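Local coordinates for uncharacterized protein (Xanthomonas campestris pv. campestris, PDB 3HIU) that is of unknown function but belongs to the DUF892 family of ferritin-like four-helix proteins and packs as a two-fold symmetric pair in the crystal, at the interface of chains A and B. Sequence-based numbering; all coordinates share one arbitrary frame. Chains: chain A/B, Uncharacterized protein.

Contact 1: the interface of chains A and B. Residues chain A 89-91, 94, 155-156, 159; chain B 2, 6, 10.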
# COMPACT_ATOMS: atom_id res chain seq x y z
N MSE A 89 25.19 7.44 2.67
CA MSE A 89 24.40 6.34 2.11
C MSE A 89 22.99 6.82 1.80
O MSE A 89 22.53 7.83 2.35
CB MSE A 89 24.37 5.16 3.09
CG MSE A 89 24.04 3.82 2.46
SE MSE A 89 24.12 2.34 3.74
CE MSE A 89 23.62 0.87 2.56
N THR A 90 22.30 6.11 0.91
CA THR A 90 20.95 6.50 0.50
C THR A 90 19.93 5.35 0.50
O THR A 90 20.28 4.17 0.50
CB THR A 90 20.96 7.28 -0.84
OG1 THR A 90 21.74 8.47 -0.69
CG2 THR A 90 19.55 7.68 -1.26
N ASP A 91 18.66 5.74 0.46
CA ASP A 91 17.55 4.95 0.98
C ASP A 91 17.01 3.75 0.19
O ASP A 91 16.34 2.91 0.78
CB ASP A 91 16.39 5.88 1.28
CG ASP A 91 16.37 6.33 2.70
OD1 ASP A 91 15.91 7.45 2.98
OD2 ASP A 91 16.84 5.54 3.55
N THR A 94 15.36 0.06 2.13
CA THR A 94 14.28 0.04 3.12
C THR A 94 13.02 0.65 2.53
O THR A 94 11.92 0.12 2.71
CB THR A 94 14.67 0.78 4.43
OG1 THR A 94 14.23 2.14 4.38
CG2 THR A 94 16.17 0.73 4.65
N PHE A 155 20.54 -1.87 7.85
CA PHE A 155 20.82 -0.69 7.05
C PHE A 155 21.36 0.43 7.92
O PHE A 155 22.38 1.04 7.59
CB PHE A 155 19.56 -0.20 6.34
CG PHE A 155 19.76 1.07 5.59
CD1 PHE A 155 20.12 1.04 4.26
CD2 PHE A 155 19.64 2.29 6.23
CE1 PHE A 155 20.33 2.21 3.56
CE2 PHE A 155 19.84 3.46 5.54
CZ PHE A 155 20.19 3.42 4.20
N LEU A 156 20.67 0.69 9.02
CA LEU A 156 21.07 1.74 9.94
C LEU A 156 22.48 1.47 10.42
O LEU A 156 23.40 2.24 10.11
CB LEU A 156 20.12 1.82 11.13
CG LEU A 156 18.75 2.43 10.84
CD1 LEU A 156 17.86 2.40 12.08
CD2 LEU A 156 18.89 3.85 10.31
N GLU A 159 25.21 1.99 8.01
CA GLU A 159 25.48 3.33 7.48
C GLU A 159 26.18 4.25 8.46
O GLU A 159 26.76 5.26 8.07
CB GLU A 159 24.20 3.99 6.97
CG GLU A 159 23.54 4.94 7.96
CD GLU A 159 22.53 5.87 7.29
OE1 GLU A 159 21.41 6.02 7.82
OE2 GLU A 159 22.86 6.45 6.23
N GLN B 2 24.93 11.03 12.40
CA GLN B 2 24.25 10.38 11.27
C GLN B 2 22.94 9.75 11.74
O GLN B 2 22.00 9.59 10.96
CB GLN B 2 25.15 9.32 10.63
CG GLN B 2 24.55 8.66 9.39
CD GLN B 2 24.19 9.67 8.31
OE1 GLN B 2 23.01 9.86 8.00
NE2 GLN B 2 25.20 10.32 7.74
N ARG B 6 19.52 10.76 9.98
CA ARG B 6 18.74 9.74 9.29
C ARG B 6 17.30 9.76 9.80
O ARG B 6 16.35 9.64 9.03
CB ARG B 6 19.34 8.35 9.47
CG ARG B 6 18.38 7.23 9.10
CD ARG B 6 17.99 7.32 7.64
NE ARG B 6 19.17 7.20 6.80
CZ ARG B 6 19.23 7.58 5.53
NH1 ARG B 6 20.36 7.42 4.85
NH2 ARG B 6 18.18 8.13 4.95
N TRP B 10 14.00 10.57 7.52
CA TRP B 10 12.75 9.80 7.44
C TRP B 10 11.58 10.55 8.05
O TRP B 10 10.44 10.40 7.61
CB TRP B 10 12.90 8.42 8.07
CG TRP B 10 13.82 7.57 7.27
CD1 TRP B 10 14.23 7.81 6.01
CD2 TRP B 10 14.43 6.33 7.66
NE1 TRP B 10 15.06 6.81 5.58
CE2 TRP B 10 15.20 5.88 6.58
CE3 TRP B 10 14.40 5.56 8.82
CZ2 TRP B 10 15.94 4.70 6.62
CZ3 TRP B 10 15.13 4.38 8.86
CH2 TRP B 10 15.89 3.97 7.77

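Contact 2: the interface of chains A and B. Residues chain A 145, 148-149, 152; chain B 109, 112-113, 116.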
# COMPACT_ATOMS: atom_id res chain seq x y z
N ILE A 145 6.94 -7.79 5.76
CA ILE A 145 6.76 -7.03 7.00
C ILE A 145 7.35 -7.77 8.20
O ILE A 145 7.70 -7.15 9.22
CB ILE A 145 5.28 -6.66 7.24
CG1 ILE A 145 5.16 -5.41 8.12
CG2 ILE A 145 4.50 -7.86 7.78
CD1 ILE A 145 5.49 -4.09 7.41
N GLN A 148 11.04 -7.03 7.71
CA GLN A 148 11.28 -5.60 7.52
C GLN A 148 12.21 -5.06 8.59
O GLN A 148 13.20 -4.39 8.29
CB GLN A 148 9.98 -4.80 7.55
CG GLN A 148 10.14 -3.36 7.04
CD GLN A 148 9.27 -2.36 7.79
OE1 GLN A 148 8.63 -2.69 8.78
NE2 GLN A 148 9.27 -1.11 7.32
N GLU A 149 11.89 -5.34 9.84
CA GLU A 149 12.64 -4.77 10.96
C GLU A 149 14.16 -5.04 10.89
O GLU A 149 14.96 -4.19 11.31
CB GLU A 149 12.06 -5.26 12.28
CG GLU A 149 12.32 -4.33 13.44
CD GLU A 149 11.86 -4.93 14.75
OE1 GLU A 149 11.75 -6.18 14.84
OE2 GLU A 149 11.61 -4.16 15.70
N VAL A 152 15.86 -2.75 8.05
CA VAL A 152 16.02 -1.40 8.58
C VAL A 152 17.19 -1.32 9.56
O VAL A 152 18.04 -0.43 9.44
CB VAL A 152 14.74 -0.90 9.26
CG1 VAL A 152 14.97 0.48 9.83
CG2 VAL A 152 13.58 -0.88 8.27
N ALA B 109 4.50 0.68 7.14
CA ALA B 109 5.90 0.36 6.91
C ALA B 109 6.81 1.52 7.30
O ALA B 109 7.79 1.34 8.02
CB ALA B 109 6.12 -0.07 5.48
N ARG B 112 6.85 2.13 11.13
CA ARG B 112 7.59 1.06 11.79
C ARG B 112 9.08 1.35 11.70
O ARG B 112 9.78 1.27 12.69
CB ARG B 112 7.29 -0.30 11.16
CG ARG B 112 5.89 -0.82 11.40
CD ARG B 112 5.67 -2.19 10.74
NE ARG B 112 5.96 -3.30 11.65
CZ ARG B 112 6.95 -4.17 11.50
NH1 ARG B 112 7.12 -5.14 12.39
NH2 ARG B 112 7.78 -4.10 10.47
N ALA B 113 9.55 1.70 10.50
CA ALA B 113 10.97 1.96 10.28
C ALA B 113 11.42 3.28 10.91
O ALA B 113 12.62 3.49 11.11
CB ALA B 113 11.32 1.91 8.80
N VAL B 116 12.34 2.56 14.51
CA VAL B 116 13.68 1.96 14.53
C VAL B 116 14.80 3.00 14.39
O VAL B 116 15.83 2.91 15.06
CB VAL B 116 13.83 0.86 13.45
CG1 VAL B 116 15.18 0.18 13.55
CG2 VAL B 116 12.73 -0.17 13.59

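Contact 3: the interface of chains A and B. Residues chain A 10, 113, 116-117, 120; chain B 148-149, 152-153, 156.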
# COMPACT_ATOMS: atom_id res chain seq x y z
N TRP A 10 -12.16 -5.08 -14.21
CA TRP A 10 -11.25 -5.22 -13.08
C TRP A 10 -10.17 -6.27 -13.35
O TRP A 10 -9.07 -6.19 -12.82
CB TRP A 10 -12.00 -5.52 -11.78
CG TRP A 10 -12.85 -4.38 -11.34
CD1 TRP A 10 -12.79 -3.11 -11.81
CD2 TRP A 10 -13.87 -4.39 -10.33
NE1 TRP A 10 -13.72 -2.33 -11.17
CE2 TRP A 10 -14.39 -3.09 -10.25
CE3 TRP A 10 -14.39 -5.38 -9.48
CZ2 TRP A 10 -15.42 -2.74 -9.37
CZ3 TRP A 10 -15.40 -5.03 -8.60
CH2 TRP A 10 -15.90 -3.72 -8.55
N ALA A 113 -11.62 -7.72 -4.25
CA ALA A 113 -12.71 -7.14 -5.01
C ALA A 113 -13.03 -7.94 -6.28
O ALA A 113 -14.18 -7.98 -6.74
CB ALA A 113 -12.41 -5.69 -5.35
N VAL A 116 -15.14 -10.89 -5.43
CA VAL A 116 -16.53 -10.45 -5.30
C VAL A 116 -17.23 -10.30 -6.67
O VAL A 116 -18.37 -10.74 -6.85
CB VAL A 116 -16.64 -9.13 -4.49
CG1 VAL A 116 -18.08 -8.65 -4.44
CG2 VAL A 116 -16.09 -9.30 -3.09
N ALA A 117 -16.53 -9.69 -7.62
CA ALA A 117 -17.07 -9.48 -8.97
C ALA A 117 -17.17 -10.79 -9.76
O ALA A 117 -18.11 -10.98 -10.54
CB ALA A 117 -16.21 -8.48 -9.72
N SER A 120 -20.34 -12.45 -7.99
CA SER A 120 -21.54 -11.80 -8.50
C SER A 120 -21.85 -12.25 -9.93
O SER A 120 -23.00 -12.53 -10.27
CB SER A 120 -21.39 -10.29 -8.43
OG SER A 120 -22.34 -9.65 -9.28
N GLN B 148 -14.66 -3.16 3.37
CA GLN B 148 -14.39 -3.16 1.95
C GLN B 148 -15.44 -3.97 1.22
O GLN B 148 -16.13 -3.49 0.33
CB GLN B 148 -13.00 -3.74 1.67
CG GLN B 148 -12.47 -3.37 0.29
CD GLN B 148 -11.78 -4.53 -0.41
OE1 GLN B 148 -11.64 -5.62 0.15
NE2 GLN B 148 -11.35 -4.30 -1.65
N GLU B 149 -15.58 -5.22 1.64
CA GLU B 149 -16.44 -6.14 0.93
C GLU B 149 -17.85 -5.60 0.69
O GLU B 149 -18.40 -5.77 -0.40
CB GLU B 149 -16.46 -7.49 1.63
CG GLU B 149 -16.80 -8.64 0.71
CD GLU B 149 -16.85 -9.96 1.44
OE1 GLU B 149 -16.26 -10.06 2.53
OE2 GLU B 149 -17.49 -10.90 0.91
N VAL B 152 -17.85 -2.91 -2.06
CA VAL B 152 -17.74 -3.53 -3.37
C VAL B 152 -19.08 -4.09 -3.86
O VAL B 152 -19.54 -3.80 -4.97
CB VAL B 152 -16.69 -4.65 -3.37
CG1 VAL B 152 -16.74 -5.41 -4.68
CG2 VAL B 152 -15.31 -4.07 -3.15
N VAL B 153 -19.72 -4.88 -3.00
CA VAL B 153 -20.97 -5.52 -3.33
C VAL B 153 -22.04 -4.49 -3.66
O VAL B 153 -22.66 -4.54 -4.73
CB VAL B 153 -21.44 -6.38 -2.17
CG1 VAL B 153 -22.87 -6.83 -2.39
CG2 VAL B 153 -20.49 -7.57 -2.02
N LEU B 156 -21.63 -3.10 -6.93
CA LEU B 156 -22.01 -4.01 -7.99
C LEU B 156 -23.53 -4.05 -8.18
O LEU B 156 -24.02 -3.79 -9.27
CB LEU B 156 -21.44 -5.41 -7.72
CG LEU B 156 -19.91 -5.53 -7.74
CD1 LEU B 156 -19.44 -6.92 -7.31
CD2 LEU B 156 -19.36 -5.18 -9.12

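Contact 4: the interface of chains A and B. Residues chain A 98-99, 101-102, 105-106; chain B 102, 105-106, 109.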
# COMPACT_ATOMS: atom_id res chain seq x y z
N GLY A 98 9.30 -0.82 1.69
CA GLY A 98 8.05 -0.21 2.09
C GLY A 98 7.05 -0.05 0.96
O GLY A 98 5.83 -0.22 1.14
N ILE A 99 7.55 0.28 -0.22
CA ILE A 99 6.70 0.37 -1.40
C ILE A 99 6.27 -1.02 -1.87
O ILE A 99 5.19 -1.19 -2.44
CB ILE A 99 7.44 1.07 -2.54
CG1 ILE A 99 7.76 2.51 -2.15
CG2 ILE A 99 6.64 0.99 -3.84
CD1 ILE A 99 8.99 3.05 -2.85
N TYR A 101 5.65 -3.53 0.08
CA TYR A 101 4.60 -3.91 1.01
C TYR A 101 3.28 -3.16 0.73
O TYR A 101 2.19 -3.73 0.86
CB TYR A 101 5.10 -3.66 2.44
CG TYR A 101 4.10 -3.98 3.52
CD1 TYR A 101 3.98 -5.27 4.02
CD2 TYR A 101 3.28 -2.98 4.04
CE1 TYR A 101 3.06 -5.55 5.01
CE2 TYR A 101 2.36 -3.26 5.03
CZ TYR A 101 2.25 -4.54 5.51
OH TYR A 101 1.33 -4.82 6.50
N ALA A 102 3.38 -1.89 0.33
CA ALA A 102 2.21 -1.10 -0.03
C ALA A 102 1.54 -1.59 -1.32
O ALA A 102 0.31 -1.59 -1.45
CB ALA A 102 2.60 0.36 -0.17
N HIS A 105 -0.20 -4.78 -0.99
CA HIS A 105 -1.47 -4.50 -0.33
C HIS A 105 -2.51 -3.87 -1.25
O HIS A 105 -3.71 -4.08 -1.07
CB HIS A 105 -1.26 -3.70 0.96
CG HIS A 105 -1.16 -4.56 2.17
ND1 HIS A 105 0.05 -4.96 2.71
CD2 HIS A 105 -2.12 -5.16 2.92
CE1 HIS A 105 -0.18 -5.73 3.76
NE2 HIS A 105 -1.48 -5.87 3.90
N LEU A 106 -2.05 -3.11 -2.23
CA LEU A 106 -2.88 -2.66 -3.33
C LEU A 106 -3.42 -3.88 -4.05
O LEU A 106 -4.61 -3.98 -4.35
CB LEU A 106 -2.04 -1.82 -4.29
CG LEU A 106 -2.74 -1.22 -5.51
CD1 LEU A 106 -4.04 -0.54 -5.12
CD2 LEU A 106 -1.79 -0.25 -6.20
N ALA B 102 -3.77 0.68 0.54
CA ALA B 102 -2.35 0.54 0.19
C ALA B 102 -1.49 1.67 0.74
O ALA B 102 -0.38 1.44 1.20
CB ALA B 102 -2.18 0.44 -1.32
N HIS B 105 -0.85 1.30 4.27
CA HIS B 105 0.22 0.34 4.50
C HIS B 105 1.60 0.89 4.15
O HIS B 105 2.60 0.55 4.78
CB HIS B 105 -0.10 -1.00 3.82
CG HIS B 105 -0.94 -1.90 4.66
ND1 HIS B 105 -2.32 -1.94 4.58
CD2 HIS B 105 -0.60 -2.77 5.65
CE1 HIS B 105 -2.79 -2.80 5.46
NE2 HIS B 105 -1.77 -3.32 6.12
N LEU B 106 1.66 1.77 3.15
CA LEU B 106 2.86 2.55 2.93
C LEU B 106 3.20 3.24 4.24
O LEU B 106 4.32 3.19 4.71
CB LEU B 106 2.63 3.60 1.84
CG LEU B 106 3.88 4.35 1.37
CD1 LEU B 106 5.00 3.38 1.07
CD2 LEU B 106 3.57 5.22 0.15
N ALA B 109 4.50 0.68 7.14
CA ALA B 109 5.90 0.36 6.91
C ALA B 109 6.81 1.52 7.30
O ALA B 109 7.79 1.34 8.02
CB ALA B 109 6.12 -0.07 5.48

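Contact 1: the interface of chains A and B
The carboxylate of A:Glu159, in the last turn of helix 124-159, meets the guanidinium of B:Arg6 side-on, forming a two-point salt bridge. NE of B:Arg6 reaches OE1 of A:Glu159 at 2.7 Å along a nearly straight bond (176° at the hydrogen), OE1 accepting through its syn lone pair; NH1 gives a second bond to OE2 at 3.0 Å. The two planes are nearly coplanar, so both oxygens are engaged and rotation of the guanidinium is restrained. Arginine suits the place because NH2 remains for a second acid: it makes a salt bridge with OD1 of A:Asp91 at 3.1 Å, although its N-H points elsewhere.

Hydrogen bonding to the same aspartate comes from B:Trp10, whose indole NE1 donates to OD1 of A:Asp91 at 2.8 Å. The acceptor lies in the ring plane, but the indole meets the syn side 28° out of the carboxylate plane.

Among apolar contacts, CD2 of A:Leu156 touches CG of B:Arg6 at 3.6 Å and CH2 of B:Trp10 at 3.9 Å. The bend at chi2 (62°) lays CD of B:Arg6 over the rim of one face of its own chain's B:Trp10 indole, and a further bend at chi3 turns the guanidinium toward the acids.

The site ties the start of helix 2-28 of one chain to two acids of the other.

Contact 2: the interface of chains A and B
CG1 of A:Ile145 lies 3.6 Å above one face of the B:Arg112 guanidinium, offset toward its rim, while CB of A:Gln148 comes to the edge in the guanidinium plane. Both chains contribute helices of the ferritin-like DUF892 fold: 124-159 of chain A and 94-120 of chain B. The amide of A:Gln148 is nearly coplanar with the guanidinium. Its OE1 is modelled too close to NH2 of B:Arg112 for the exact geometry to be trusted.

The B:Arg112 chain runs extended through chi2 and then bends at chi3 (93°), turning the guanidinium toward A:Ile145 and A:Gln148. Arginine suits this place because its methylenes can also pack: CD meets CD1 of A:Ile145 at 3.8 Å.

Glutamine can offer a donor as well as an acceptor. NE2 of A:Gln148 gives a hydrogen bond to the backbone O of B:Ala109 at 3.0 Å. The acceptor is in the amide plane, whereas the donor sits above the carbonyl plane, 39° out of it.

Farther along the helices the contact becomes apolar. A:Val152 divides its branches, CG2 touching CB of B:Ala113 at 3.6 Å and CG1 touching CG1 of B:Val116 at 3.7 Å. With CG1 anti to the backbone N (chi1 178°), the valine presents both methyls to the partner, and alanine's small side chain lets the backbones come close.

Contact 3: the interface of chains A and B
Helix 92-120 of chain A, bearing A:Val116, meets helix 124-159 of chain B, bearing B:Val152, with all the contacting residues of these two segments in helical backbone geometry. CG1 of A:Val116 is the centre of the patch. Anti to its backbone N (chi1 177°), this methyl reaches CG1 of B:Val152 at 3.5 Å, CG2 of B:Val153 at 3.6 Å and CD1 of B:Leu156 at 3.6 Å. The other branch, CG2, rests against the CG methylene of B:Glu149 at 3.9 Å, so the acidic residue contributes its aliphatic stem to the contact. Valine suits the position because its two methyls touch different partner residues.

B:Leu156 likewise divides its branches. CD1 also lies over the helix backbone at A:Ala117, 3.9 Å from its CA, where an alanine leaves the main chain accessible. CD2 turns to the six-membered part of the indole of A:Trp10, meeting CH2 at 3.8 Å. The tryptophan, from helix 3-31, thus supplies a broad hydrocarbon rim from a third helix. Beside this group, CB of A:Ala113 approaches CG2 of B:Val152 at 4.0 Å.

No nitrogen or oxygen comes within bonding reach across the patch. It holds the helices together through apolar contact, a seam near one end of the pair, repeated by the two-fold at the other.

Contact 4: the interface of chains A and B
B:His105 packs against both A:Tyr101 and A:His105 where helices 92-120 of chain A and 94-120 of chain B meet. Starting at CB, its methylene lies 3.6 Å from CE2 of the A:Tyr101 ring. At the next atom, CG touches that same CE2 and also faces CG of A:His105 at 3.7 Å. One branch of the imidazole, ND1, lies over A:His105, 3.6 Å from its CD2; the other branch, CD2, points toward the tyrosine, where the modelled distance is doubtful. At the far end CE1 also meets CD2 of A:His105, at 3.5 Å, and NE2 faces NE2 of the same residue at 3.4 Å without a hydrogen bond.

The two imidazoles are stacked, with centroids 3.6 Å apart and planes 7° from parallel. Histidine suits this symmetric position because its small flat ring can lie against its own copy; two positive rings would repel, so this pairing may favour neutral forms. CG of A:Tyr101, anti to its backbone N (chi1 179°), carries the ring across to B:His105, which it meets edge-to-face at 55°.

Small residues allow close approach beside the rings. CB of B:Ala102 reaches CB of A:Leu106 at 3.7 Å. CD1 of B:Leu106 settles near the backbone O of A:Gly98, where glycine has no side chain to intervene.

Within chain A, the stacked ring is steadied by ND1 of A:His105, which donates in its ring plane to the backbone O of A:Tyr101 at 3.1 Å.

The four contacts form one elongated interface. Contact 4 pairs Ala102 and His105 with their own copies and so lies at the two-fold axis; its C-alpha centre is about 12 Å from that of contact 2, with which it shares B:Ala109, and about 21 Å from that of contact 3. Contact 3 largely repeats, with chains exchanged, the apolar parts of contacts 1 and 2. Helix 124-159 of chain A runs through contacts 1 and 2, and helix 92-120 of chain A supplies residues to contacts 1, 3 and 4. This symmetry is consistent with a dimer, although the structure alone does not prove one in solution.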